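Local coordinates for protein diaminopimelate decarboxylase (Psychromonas ingrahamii, PDB 4XG1) that probably decarboxylates meso-2,6-diaminopimelate to L-lysine with pyridoxal 5'-phosphate as cofactor, the last step of lysine biosynthesis, and acts as a homodimer, at residues G50-L55 / L269-E274; K217-I222 / S233-G238. One frame throughout, in Å; residues are numbered along the deposited sequence.

How the contacts relate
Both contacts belong to the TIM barrel of this decarboxylase and illustrate how such a barrel is closed and clad. From the N terminus, the chain leaves helix 35-49 and passes through 50-55, the first half of contact 1, into strand 54-59. More than two hundred residues later strand 270-273 pairs with it, and contact 1 thereby closes the long loop that brings the last barrel strand beside the first. Contact 2 lies wholly within that loop and closes a far shorter one, from helix 209-227 on to strand 234-236. Strand 234-236 is also the other neighbour of strand 270-273, and Leu269 packs on Ile222 where the two contacts meet.

Contact 1: G50-L55 / L269-E274; sequences GKHPHL and LKLIFE. With LLP ((2S)-2-amino-6-[[3-hydroxy-2-methyl-5-(phosphonooxymethyl)pyridin-4-yl]methylideneamino]hexanoic acid), chain T.
His54 and Leu55 pair in parallel with Leu271 and Ile272, and three backbone hydrogen bonds, the first of them to Pro53 O, alternate along the seam. Leu271 N gives to Pro53 O (2.9 Å), Leu55 N to Leu271 O (3.0 Å), and Phe273 N to Leu55 O (3.1 Å). CA-H...O contacts accompany them, the shortest from His54 CA to Leu271 O.

A side chain extends the ladder at its start. His52 has CG anti to the backbone N (chi1 -169°), and its NE2 donates to Leu269 O at 2.6 Å, with the oxygen near the ring plane and an N-H...O angle of 156°. An alanine here would probably leave Leu269 O without this donor and open a gap beside Leu271, whose CG lies 3.9 Å from NE2. The other imidazole, His54, turns back on its own segment: ND1 donates to His52 O at 2.9 Å, while NE2 bonds to Asp46.

Apolar contact is sparser. Leu55 CB meets Ile272 CG1 at 4.1 Å, and the aliphatic part of Lys270 runs past Pro53, CG over its carbonyl.

Beyond the pairing, Glu274 OE1 lies 2.9 Å from the pyridine N1 of LLP, so the residue just past the strand's end brings a carboxylate to the pyridoxal ring, as in related decarboxylases such as ornithine decarboxylase. Strand 234-236 flanks 270-273 on its other edge, and helix 253-262 packs on His52, Leu271 and Phe273.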
ATOM      1  N   GLY B  50     -35.892   5.841  -0.697  1.00 44.00           N
ATOM      2  CA  GLY B  50     -37.306   5.810  -0.313  1.00 44.73           C
ATOM      3  C   GLY B  50     -38.068   4.705  -0.975  1.00 42.98           C
ATOM      4  O   GLY B  50     -37.604   3.570  -1.000  1.00 40.52           O
ATOM      5  N   LYS B  51     -39.210   5.050  -1.568  1.00 44.66           N
ATOM      6  CA  LYS B  51     -40.114   4.032  -2.137  1.00 49.70           C
ATOM      7  C   LYS B  51     -39.615   3.359  -3.405  1.00 43.31           C
ATOM      8  O   LYS B  51     -40.110   2.301  -3.757  1.00 41.67           O
ATOM      9  CB  LYS B  51     -41.482   4.633  -2.416  1.00 56.73           C
ATOM     10  CG  LYS B  51     -42.198   5.149  -1.157  1.00 62.01           C
ATOM     11  CD  LYS B  51     -42.960   4.009  -0.474  1.00 67.58           C
ATOM     12  CE  LYS B  51     -44.006   4.466   0.548  1.00 70.45           C
ATOM     13  NZ  LYS B  51     -45.136   5.262  -0.036  1.00 68.74           N
ATOM     14  N   HIS B  52     -38.651   3.954  -4.101  1.00 39.19           N
ATOM     15  CA  HIS B  52     -38.168   3.323  -5.313  1.00 36.31           C
ATOM     16  C   HIS B  52     -37.391   2.040  -4.992  1.00 35.52           C
ATOM     17  O   HIS B  52     -36.482   2.050  -4.181  1.00 35.67           O
ATOM     18  CB  HIS B  52     -37.296   4.286  -6.151  1.00 36.19           C
ATOM     19  CG  HIS B  52     -37.002   3.774  -7.518  1.00 32.66           C
ATOM     20  ND1 HIS B  52     -37.689   4.191  -8.629  1.00 32.59           N
ATOM     21  CD2 HIS B  52     -36.162   2.798  -7.937  1.00 32.63           C
ATOM     22  CE1 HIS B  52     -37.282   3.496  -9.675  1.00 32.94           C
ATOM     23  NE2 HIS B  52     -36.348   2.649  -9.286  1.00 30.63           N
ATOM     24  N   PRO B  53     -37.740   0.924  -5.631  1.00 36.69           N
ATOM     25  CA  PRO B  53     -36.998  -0.331  -5.419  1.00 40.09           C
ATOM     26  C   PRO B  53     -35.486  -0.174  -5.575  1.00 44.15           C
ATOM     27  O   PRO B  53     -34.990   0.080  -6.678  1.00 49.48           O
ATOM     28  CB  PRO B  53     -37.536  -1.280  -6.503  1.00 39.29           C
ATOM     29  CG  PRO B  53     -38.793  -0.667  -6.976  1.00 40.36           C
ATOM     30  CD  PRO B  53     -38.757   0.806  -6.676  1.00 38.55           C
ATOM     31  N   HIS B  54     -34.768  -0.352  -4.473  1.00 46.29           N
ATOM     32  CA  HIS B  54     -33.334  -0.152  -4.449  1.00 43.28           C
ATOM     33  C   HIS B  54     -32.600  -1.107  -3.543  1.00 43.22           C
ATOM     34  O   HIS B  54     -33.174  -1.718  -2.635  1.00 45.24           O
ATOM     35  CB  HIS B  54     -33.042   1.245  -3.982  1.00 45.49           C
ATOM     36  CG  HIS B  54     -33.329   1.463  -2.536  1.00 48.85           C
ATOM     37  ND1 HIS B  54     -34.603   1.497  -2.029  1.00 50.77           N
ATOM     38  CD2 HIS B  54     -32.502   1.670  -1.488  1.00 52.67           C
ATOM     39  CE1 HIS B  54     -34.549   1.707  -0.726  1.00 56.35           C
ATOM     40  NE2 HIS B  54     -33.283   1.833  -0.375  1.00 52.76           N
ATOM     41  N   LEU B  55     -31.306  -1.249  -3.819  1.00 40.31           N
ATOM     42  CA  LEU B  55     -30.387  -1.837  -2.863  1.00 33.90           C
ATOM     43  C   LEU B  55     -29.126  -0.991  -2.720  1.00 30.97           C
ATOM     44  O   LEU B  55     -28.552  -0.528  -3.699  1.00 28.89           O
ATOM     45  CB  LEU B  55     -30.036  -3.262  -3.258  1.00 31.31           C
ATOM     46  CG  LEU B  55     -29.136  -3.986  -2.273  1.00 29.34           C
ATOM     47  CD1 LEU B  55     -29.775  -4.066  -0.903  1.00 30.32           C
ATOM     48  CD2 LEU B  55     -28.821  -5.368  -2.788  1.00 28.23           C
ATOM     49  N   LEU B 269     -37.793   0.031 -12.381  1.00 40.79           N
ATOM     50  CA  LEU B 269     -36.498  -0.660 -12.471  1.00 37.54           C
ATOM     51  C   LEU B 269     -35.715  -0.491 -11.187  1.00 34.59           C
ATOM     52  O   LEU B 269     -35.607   0.621 -10.646  1.00 30.16           O
ATOM     53  CB  LEU B 269     -35.666  -0.133 -13.624  1.00 35.60           C
ATOM     54  CG  LEU B 269     -34.449  -1.014 -13.938  1.00 34.11           C
ATOM     55  CD1 LEU B 269     -34.822  -2.398 -14.431  1.00 36.95           C
ATOM     56  CD2 LEU B 269     -33.577  -0.345 -14.969  1.00 32.87           C
ATOM     57  N   LYS B 270     -35.145  -1.595 -10.726  1.00 33.34           N
ATOM     58  CA  LYS B 270     -34.479  -1.592  -9.443  1.00 34.58           C
ATOM     59  C   LYS B 270     -33.119  -0.928  -9.550  1.00 30.03           C
ATOM     60  O   LYS B 270     -32.306  -1.305 -10.387  1.00 27.92           O
ATOM     61  CB  LYS B 270     -34.286  -3.019  -8.934  1.00 38.56           C
ATOM     62  CG  LYS B 270     -33.957  -3.062  -7.452  1.00 43.54           C
ATOM     63  CD  LYS B 270     -33.600  -4.458  -7.005  1.00 45.89           C
ATOM     64  CE  LYS B 270     -33.651  -4.583  -5.510  1.00 51.10           C
ATOM     65  NZ  LYS B 270     -33.196  -5.927  -5.084  1.00 58.04           N
ATOM     66  N   LEU B 271     -32.873   0.022  -8.668  1.00 27.94           N
ATOM     67  CA  LEU B 271     -31.598   0.722  -8.659  1.00 28.80           C
ATOM     68  C   LEU B 271     -30.622   0.228  -7.574  1.00 25.52           C
ATOM     69  O   LEU B 271     -30.955   0.205  -6.385  1.00 23.33           O
ATOM     70  CB  LEU B 271     -31.825   2.213  -8.460  1.00 30.68           C
ATOM     71  CG  LEU B 271     -32.471   2.966  -9.614  1.00 28.79           C
ATOM     72  CD1 LEU B 271     -32.641   4.404  -9.184  1.00 29.26           C
ATOM     73  CD2 LEU B 271     -31.667   2.852 -10.894  1.00 29.12           C
ATOM     74  N   ILE B 272     -29.437  -0.183  -8.010  1.00 23.30           N
ATOM     75  CA  ILE B 272     -28.382  -0.563  -7.107  1.00 22.79           C
ATOM     76  C   ILE B 272     -27.320   0.514  -7.073  1.00 22.72           C
ATOM     77  O   ILE B 272     -26.887   1.009  -8.108  1.00 23.84           O
ATOM     78  CB  ILE B 272     -27.791  -1.929  -7.487  1.00 23.30           C
ATOM     79  CG1 ILE B 272     -28.830  -3.020  -7.209  1.00 23.31           C
ATOM     80  CG2 ILE B 272     -26.531  -2.214  -6.668  1.00 23.01           C
ATOM     81  CD1 ILE B 272     -28.466  -4.383  -7.737  1.00 24.22           C
ATOM     82  N   PHE B 273     -26.914   0.876  -5.868  1.00 24.29           N
ATOM     83  CA  PHE B 273     -25.825   1.823  -5.623  1.00 24.96           C
ATOM     84  C   PHE B 273     -24.695   1.197  -4.818  1.00 22.34           C
ATOM     85  O   PHE B 273     -24.916   0.408  -3.900  1.00 21.13           O
ATOM     86  CB  PHE B 273     -26.333   3.008  -4.821  1.00 28.19           C
ATOM     87  CG  PHE B 273     -27.493   3.678  -5.437  1.00 33.39           C
ATOM     88  CD1 PHE B 273     -28.782   3.217  -5.217  1.00 35.51           C
ATOM     89  CD2 PHE B 273     -27.304   4.791  -6.243  1.00 39.02           C
ATOM     90  CE1 PHE B 273     -29.860   3.844  -5.793  1.00 37.13           C
ATOM     91  CE2 PHE B 273     -28.390   5.426  -6.818  1.00 38.36           C
ATOM     92  CZ  PHE B 273     -29.662   4.944  -6.595  1.00 39.17           C
ATOM     93  N   GLU B 274     -23.472   1.615  -5.132  1.00 20.98           N
ATOM     94  CA  GLU B 274     -22.266   1.021  -4.558  1.00 17.79           C
ATOM     95  C   GLU B 274     -21.382   2.042  -3.884  1.00 15.04           C
ATOM     96  O   GLU B 274     -20.211   2.102  -4.149  1.00 14.25           O
ATOM     97  CB  GLU B 274     -21.485   0.334  -5.660  1.00 18.40           C
ATOM     98  CG  GLU B 274     -22.181  -0.815  -6.358  1.00 19.10           C
ATOM     99  CD  GLU B 274     -21.362  -1.374  -7.500  1.00 20.51           C
ATOM    100  OE1 GLU B 274     -20.421  -0.698  -7.973  1.00 23.16           O
ATOM    101  OE2 GLU B 274     -21.618  -2.502  -7.944  1.00 21.68           O
TER
HETATM  102  N1  LLP T 508     -17.819   0.313  -7.295  1.00  9.41           N
HETATM  103  C2  LLP T 508     -16.756   0.007  -8.048  1.00  9.06           C
HETATM  104  C2' LLP T 508     -16.916  -0.973  -9.182  1.00  9.02           C
HETATM  105  C3  LLP T 508     -15.463   0.632  -7.708  1.00  9.09           C
HETATM  106  O3  LLP T 508     -14.365   0.378  -8.456  1.00  9.55           O
HETATM  107  C4  LLP T 508     -15.392   1.576  -6.588  1.00  8.87           C
HETATM  108  C4' LLP T 508     -14.137   2.287  -6.189  1.00  9.12           C
HETATM  109  C5  LLP T 508     -16.636   1.833  -5.835  1.00  8.42           C
HETATM  110  C6  LLP T 508     -17.784   1.161  -6.231  1.00  9.07           C
HETATM  111  C5' LLP T 508     -16.696   2.760  -4.652  1.00  7.86           C
HETATM  112  OP4 LLP T 508     -16.344   4.050  -4.962  1.00  7.19           O
HETATM  113  P   LLP T 508     -16.397   5.259  -3.910  1.00  7.64           P
HETATM  114  OP1 LLP T 508     -15.700   4.701  -2.678  1.00  7.01           O
HETATM  115  OP2 LLP T 508     -15.781   6.497  -4.603  1.00  6.90           O
HETATM  116  OP3 LLP T 508     -17.870   5.679  -3.748  1.00  7.61           O
HETATM  117  N   LLP T 508      -7.870   4.261  -3.357  1.00  8.90           N
HETATM  118  CA  LLP T 508      -8.608   5.461  -3.927  1.00  9.03           C
HETATM  119  CB  LLP T 508     -10.088   5.155  -4.126  1.00  9.14           C
HETATM  120  CG  LLP T 508     -10.503   4.717  -5.517  1.00  9.21           C
HETATM  121  CD  LLP T 508     -11.374   3.481  -5.498  1.00  9.07           C
HETATM  122  CE  LLP T 508     -11.945   3.210  -6.903  1.00  9.33           C
HETATM  123  NZ  LLP T 508     -12.976   2.162  -7.048  1.00  9.17           N
HETATM  124  C   LLP T 508      -8.528   6.594  -2.932  1.00  8.89           C
HETATM  125  O   LLP T 508      -8.028   6.442  -1.830  1.00  8.30           O
HETATM  126  OXT LLP T 508      -8.970   7.706  -3.171  1.00  9.16           O

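Contact 2: K217-I222 / S233-G238; sequences KLLILI and SHLDLG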
ATOM      1  N   LYS B 217     -27.897   7.496 -20.545  1.00 24.75           N
ATOM      2  CA  LYS B 217     -27.406   6.649 -21.643  1.00 24.48           C
ATOM      3  C   LYS B 217     -27.575   5.211 -21.369  1.00 22.99           C
ATOM      4  O   LYS B 217     -27.622   4.401 -22.297  1.00 24.44           O
ATOM      5  CB  LYS B 217     -25.945   6.908 -21.903  1.00 26.83           C
ATOM      6  CG  LYS B 217     -25.722   8.416 -21.865  1.00 29.91           C
ATOM      7  CD  LYS B 217     -25.408   8.920 -23.236  1.00 33.65           C
ATOM      8  CE  LYS B 217     -24.817  10.287 -23.065  1.00 36.61           C
ATOM      9  NZ  LYS B 217     -24.372  10.821 -24.365  1.00 41.98           N
ATOM     10  N   LEU B 218     -27.626   4.863 -20.098  1.00 22.62           N
ATOM     11  CA  LEU B 218     -27.873   3.476 -19.730  1.00 22.79           C
ATOM     12  C   LEU B 218     -29.373   3.101 -19.849  1.00 22.07           C
ATOM     13  O   LEU B 218     -29.688   1.969 -20.235  1.00 21.71           O
ATOM     14  CB  LEU B 218     -27.349   3.175 -18.312  1.00 21.55           C
ATOM     15  CG  LEU B 218     -25.839   3.314 -18.110  1.00 21.27           C
ATOM     16  CD1 LEU B 218     -25.483   3.196 -16.635  1.00 20.52           C
ATOM     17  CD2 LEU B 218     -25.022   2.327 -18.916  1.00 21.39           C
ATOM     18  N   LEU B 219     -30.261   4.051 -19.570  1.00 23.10           N
ATOM     19  CA  LEU B 219     -31.701   3.840 -19.788  1.00 26.29           C
ATOM     20  C   LEU B 219     -32.005   3.637 -21.259  1.00 29.50           C
ATOM     21  O   LEU B 219     -32.642   2.660 -21.639  1.00 35.16           O
ATOM     22  CB  LEU B 219     -32.517   4.996 -19.257  1.00 25.62           C
ATOM     23  CG  LEU B 219     -32.433   5.164 -17.740  1.00 24.99           C
ATOM     24  CD1 LEU B 219     -33.193   6.384 -17.264  1.00 24.41           C
ATOM     25  CD2 LEU B 219     -32.945   3.918 -17.036  1.00 24.93           C
ATOM     26  N   ILE B 220     -31.470   4.517 -22.091  1.00 30.88           N
ATOM     27  CA  ILE B 220     -31.511   4.331 -23.537  1.00 29.90           C
ATOM     28  C   ILE B 220     -31.085   2.927 -23.883  1.00 28.61           C
ATOM     29  O   ILE B 220     -31.760   2.238 -24.676  1.00 35.57           O
ATOM     30  CB  ILE B 220     -30.599   5.356 -24.256  1.00 30.72           C
ATOM     31  CG1 ILE B 220     -31.241   6.727 -24.229  1.00 32.00           C
ATOM     32  CG2 ILE B 220     -30.300   4.945 -25.692  1.00 28.69           C
ATOM     33  CD1 ILE B 220     -30.249   7.858 -24.458  1.00 36.15           C
ATOM     34  N   LEU B 221     -29.958   2.496 -23.331  1.00 26.04           N
ATOM     35  CA  LEU B 221     -29.441   1.148 -23.643  1.00 27.44           C
ATOM     36  C   LEU B 221     -30.385   0.050 -23.158  1.00 29.98           C
ATOM     37  O   LEU B 221     -30.494  -1.003 -23.793  1.00 26.71           O
ATOM     38  CB  LEU B 221     -28.056   0.920 -23.010  1.00 25.42           C
ATOM     39  CG  LEU B 221     -27.540  -0.527 -22.980  1.00 22.78           C
ATOM     40  CD1 LEU B 221     -27.350  -1.067 -24.385  1.00 22.10           C
ATOM     41  CD2 LEU B 221     -26.221  -0.653 -22.221  1.00 23.81           C
ATOM     42  N   ILE B 222     -30.994   0.265 -21.992  1.00 32.03           N
ATOM     43  CA  ILE B 222     -31.886  -0.735 -21.448  1.00 37.45           C
ATOM     44  C   ILE B 222     -33.048  -0.954 -22.398  1.00 37.36           C
ATOM     45  O   ILE B 222     -33.352  -2.102 -22.782  1.00 35.82           O
ATOM     46  CB  ILE B 222     -32.421  -0.306 -20.087  1.00 42.67           C
ATOM     47  CG1 ILE B 222     -31.351  -0.582 -19.024  1.00 43.31           C
ATOM     48  CG2 ILE B 222     -33.720  -1.052 -19.782  1.00 45.95           C
ATOM     49  CD1 ILE B 222     -31.603   0.115 -17.710  1.00 42.27           C
ATOM     50  N   SER B 233     -33.506  -6.563 -14.957  1.00 38.82           N
ATOM     51  CA  SER B 233     -34.186  -6.503 -13.643  1.00 36.58           C
ATOM     52  C   SER B 233     -33.672  -5.375 -12.753  1.00 34.21           C
ATOM     53  O   SER B 233     -34.422  -4.838 -11.907  1.00 32.89           O
ATOM     54  CB  SER B 233     -34.028  -7.825 -12.900  1.00 35.88           C
ATOM     55  OG  SER B 233     -34.058  -8.910 -13.816  1.00 35.78           O
ATOM     56  N   HIS B 234     -32.385  -5.030 -12.914  1.00 32.49           N
ATOM     57  CA  HIS B 234     -31.782  -3.921 -12.128  1.00 28.62           C
ATOM     58  C   HIS B 234     -30.706  -3.147 -12.886  1.00 25.71           C
ATOM     59  O   HIS B 234     -30.103  -3.638 -13.850  1.00 20.87           O
ATOM     60  CB  HIS B 234     -31.210  -4.437 -10.796  1.00 27.58           C
ATOM     61  CG  HIS B 234     -30.046  -5.364 -10.954  1.00 29.81           C
ATOM     62  ND1 HIS B 234     -28.755  -4.916 -11.152  1.00 29.87           N
ATOM     63  CD2 HIS B 234     -29.977  -6.724 -10.957  1.00 32.09           C
ATOM     64  CE1 HIS B 234     -27.947  -5.951 -11.298  1.00 31.42           C
ATOM     65  NE2 HIS B 234     -28.661  -7.060 -11.169  1.00 32.76           N
ATOM     66  N   LEU B 235     -30.508  -1.923 -12.416  1.00 25.00           N
ATOM     67  CA  LEU B 235     -29.492  -1.029 -12.921  1.00 24.77           C
ATOM     68  C   LEU B 235     -28.601  -0.585 -11.777  1.00 23.05           C
ATOM     69  O   LEU B 235     -29.077   0.032 -10.803  1.00 22.98           O
ATOM     70  CB  LEU B 235     -30.142   0.210 -13.513  1.00 26.52           C
ATOM     71  CG  LEU B 235     -29.170   1.294 -13.998  1.00 29.42           C
ATOM     72  CD1 LEU B 235     -28.396   0.826 -15.215  1.00 29.88           C
ATOM     73  CD2 LEU B 235     -29.957   2.553 -14.294  1.00 29.54           C
ATOM     74  N   ASP B 236     -27.317  -0.908 -11.899  1.00 21.41           N
ATOM     75  CA  ASP B 236     -26.324  -0.615 -10.865  1.00 19.32           C
ATOM     76  C   ASP B 236     -25.499   0.613 -11.293  1.00 17.86           C
ATOM     77  O   ASP B 236     -24.788   0.595 -12.294  1.00 16.72           O
ATOM     78  CB  ASP B 236     -25.430  -1.859 -10.693  1.00 19.07           C
ATOM     79  CG  ASP B 236     -24.440  -1.730  -9.520  1.00 19.76           C
ATOM     80  OD1 ASP B 236     -23.954  -0.623  -9.206  1.00 18.23           O
ATOM     81  OD2 ASP B 236     -24.065  -2.777  -8.977  1.00 21.03           O
ATOM     82  N   LEU B 237     -25.605   1.672 -10.529  1.00 16.68           N
ATOM     83  CA  LEU B 237     -24.938   2.921 -10.844  1.00 15.78           C
ATOM     84  C   LEU B 237     -23.576   3.164 -10.170  1.00 14.80           C
ATOM     85  O   LEU B 237     -23.040   4.267 -10.204  1.00 13.78           O
ATOM     86  CB  LEU B 237     -25.881   4.064 -10.488  1.00 16.41           C
ATOM     87  CG  LEU B 237     -27.130   4.045 -11.350  1.00 17.65           C
ATOM     88  CD1 LEU B 237     -28.120   5.091 -10.861  1.00 18.43           C
ATOM     89  CD2 LEU B 237     -26.775   4.275 -12.822  1.00 18.14           C
ATOM     90  N   GLY B 238     -23.011   2.123  -9.574  1.00 14.62           N
ATOM     91  CA  GLY B 238     -21.704   2.190  -8.968  1.00 13.40           C
ATOM     92  C   GLY B 238     -21.673   3.157  -7.822  1.00 13.16           C
ATOM     93  O   GLY B 238     -22.718   3.464  -7.222  1.00 13.15           O
TER
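The second half of a beta-alpha-beta unit, the repeating element of a TIM barrel, is formed where helix 209-227 packs against strand 234-236, and Leu235 is the strand residue that meets three helix side chains. The axes of helix 217-222 and strand 234-236 run roughly antiparallel, at 150°, and come within 10.6 Å, with side chains alone bridging the interval.

Leu235 has CG anti to its backbone N (chi1 176°), and both of its methyls are used. CD1 touches Leu218 CD1 at 4.0 Å and Ile222 CD1 at 4.1 Å, one helical turn further on; CD2 takes Leu219 CD2 at 4.3 Å. Leu218 and Ile222 each lie at a slant to Leu235. Leu218 CD1 also reaches Leu237 CD2 (4.2 Å), the two side chains lying alongside with their tips pointing opposite ways. All five residues are buried, and the contact across the segments is wholly apolar.

At the end of the strand, Asp236 OD1 accepts from Gly238 N at 2.9 Å in an Asx turn, which ties the carboxylate to the backbone as the chain turns. Asp236 sends its CB away from the helix, and its carboxylate lies close to that of Glu274.

Strand 234-236 is flanked by strands 192-198 and 270-273, Leu235 touching Val197 and Leu271 on them, while Leu218 reaches further across the sheet to Ile151 of strand 145-152.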